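Local coordinates for ER-derived vesicles protein ERV41 (Saccharomyces cerevisiae, PDB 3ZLC) that travels in COPII-coated vesicles from the endoplasmic reticulum, is needed for efficient transport of some secretory proteins to the Golgi, and facilitates retrograde transport, at residues Asn23-Val28 and Val157-Ser162. Numbering follows the deposited sequence.
Sequences NMDIYV and VINEFS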
# COMPACT_ATOMS: atom_id res chain seq x y z
N ASN A 23 1.24 -4.02 7.26
CA ASN A 23 2.34 -4.67 6.57
C ASN A 23 2.31 -4.25 5.11
O ASN A 23 1.27 -4.33 4.46
CB ASN A 23 2.22 -6.20 6.65
CG ASN A 23 1.84 -6.68 8.03
OD1 ASN A 23 2.60 -6.50 9.00
ND2 ASN A 23 0.66 -7.30 8.14
N MET A 24 3.45 -3.81 4.59
CA MET A 24 3.49 -3.22 3.25
C MET A 24 4.72 -3.70 2.46
O MET A 24 5.81 -3.81 3.01
CB MET A 24 3.51 -1.70 3.38
CG MET A 24 2.96 -0.97 2.18
SD MET A 24 3.13 0.83 2.28
CE MET A 24 4.33 0.97 3.61
N ASP A 25 4.53 -3.95 1.18
CA ASP A 25 5.65 -4.26 0.31
C ASP A 25 5.19 -3.69 -1.01
O ASP A 25 4.25 -4.19 -1.62
CB ASP A 25 5.88 -5.77 0.22
CG ASP A 25 7.15 -6.10 -0.58
OD1 ASP A 25 7.28 -5.60 -1.72
OD2 ASP A 25 8.02 -6.79 -0.04
N ILE A 26 5.79 -2.57 -1.41
CA ILE A 26 5.34 -1.80 -2.58
C ILE A 26 6.54 -1.37 -3.43
O ILE A 26 7.62 -1.14 -2.88
CB ILE A 26 4.55 -0.55 -2.09
CG1 ILE A 26 3.32 -1.00 -1.28
CG2 ILE A 26 4.10 0.35 -3.24
CD1 ILE A 26 2.48 0.12 -0.77
N TYR A 27 6.37 -1.28 -4.75
CA TYR A 27 7.39 -0.69 -5.61
C TYR A 27 6.80 0.64 -6.03
O TYR A 27 5.64 0.70 -6.42
CB TYR A 27 7.63 -1.53 -6.88
CG TYR A 27 8.10 -2.96 -6.67
CD1 TYR A 27 8.80 -3.33 -5.52
CD2 TYR A 27 7.84 -3.93 -7.62
CE1 TYR A 27 9.24 -4.66 -5.34
CE2 TYR A 27 8.26 -5.25 -7.45
CZ TYR A 27 8.96 -5.60 -6.31
OH TYR A 27 9.38 -6.91 -6.15
N VAL A 28 7.58 1.71 -5.93
CA VAL A 28 7.15 3.03 -6.40
C VAL A 28 8.09 3.46 -7.52
O VAL A 28 9.30 3.27 -7.41
CB VAL A 28 7.21 4.10 -5.27
CG1 VAL A 28 6.75 5.46 -5.79
CG2 VAL A 28 6.34 3.67 -4.08
N VAL A 157 3.44 -0.73 -7.61
CA VAL A 157 3.05 -2.13 -7.53
C VAL A 157 2.86 -2.43 -6.07
O VAL A 157 3.75 -2.14 -5.27
CB VAL A 157 4.17 -3.06 -8.02
CG1 VAL A 157 3.82 -4.53 -7.72
CG2 VAL A 157 4.39 -2.86 -9.52
N ILE A 158 1.72 -2.98 -5.70
CA ILE A 158 1.53 -3.36 -4.31
C ILE A 158 1.70 -4.87 -4.24
O ILE A 158 0.83 -5.61 -4.71
CB ILE A 158 0.11 -2.97 -3.79
CG1 ILE A 158 -0.05 -1.45 -3.81
CG2 ILE A 158 -0.09 -3.50 -2.36
CD1 ILE A 158 -1.52 -0.96 -3.72
N ASN A 159 2.82 -5.33 -3.68
CA ASN A 159 3.01 -6.77 -3.53
C ASN A 159 2.25 -7.27 -2.31
O ASN A 159 1.63 -8.33 -2.34
CB ASN A 159 4.49 -7.13 -3.44
CG ASN A 159 5.26 -6.68 -4.64
OD1 ASN A 159 4.92 -7.06 -5.77
ND2 ASN A 159 6.28 -5.82 -4.43
N GLU A 160 2.30 -6.47 -1.24
CA GLU A 160 1.52 -6.75 -0.03
C GLU A 160 1.00 -5.47 0.60
O GLU A 160 1.71 -4.46 0.64
CB GLU A 160 2.36 -7.49 1.02
CG GLU A 160 1.51 -7.86 2.27
CD GLU A 160 2.30 -8.51 3.39
OE1 GLU A 160 3.54 -8.62 3.26
OE2 GLU A 160 1.68 -8.89 4.42
N PHE A 161 -0.23 -5.53 1.11
CA PHE A 161 -0.76 -4.51 2.00
C PHE A 161 -1.78 -5.20 2.89
O PHE A 161 -2.85 -5.59 2.42
CB PHE A 161 -1.41 -3.36 1.23
CG PHE A 161 -1.74 -2.20 2.10
CD1 PHE A 161 -0.73 -1.35 2.55
CD2 PHE A 161 -3.05 -1.96 2.51
CE1 PHE A 161 -1.02 -0.28 3.37
CE2 PHE A 161 -3.34 -0.88 3.33
CZ PHE A 161 -2.32 -0.05 3.77
N SER A 162 -1.44 -5.39 4.16
CA SER A 162 -2.28 -6.20 5.05
C SER A 162 -2.24 -5.60 6.45
O SER A 162 -1.38 -4.74 6.75
CB SER A 162 -1.79 -7.66 5.09
OG SER A 162 -0.48 -7.73 5.64
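Asp25 receives two consecutive residues of the antiparallel neighbour, Asn159 and Glu160, and so illustrates how a sheet absorbs one extra residue. Its carbonyl O accepts both backbone amides, from Asn159 N at 2.8 Å and, more nearly straight, from Glu160 N at 3.0 Å. The side chain of Asn159 continues along the same partner. Asn159 CB rests 3.5 Å from Asp25 O; CG, set beside its own backbone N (chi1 -59°), passes Asp25 OD1; and ND2 donates to Asp25 OD1 at 2.9 Å, approaching from above the carboxylate plane. OD1 of Asn159 skirts Tyr27 CE2, while ND2 also hangs over one face of the Tyr27 ring, offset toward the rim and 3.3 Å from CZ. His118, on the adjoining strand, gives Asp25 OD1 a second bond. Beyond the bulge, Asn23 ND2 donates to Ser162 OG at 2.8 Å, and that hydroxyl in turn donates to Glu160 OE2; Ser122 holds Asn23 OD1. The other face is apolar: in the conformers described here, Met24 CG meets the edge of the Phe161 ring, at CD1, at 3.7 Å, and Ile26 CG1 faces Ile158 CG1, with Leu132 and Phe236 of the second sheet packed against this face. The arrangement is a classic beta bulge, here joining two central strands of a six-stranded mixed sheet in the lumenal domain.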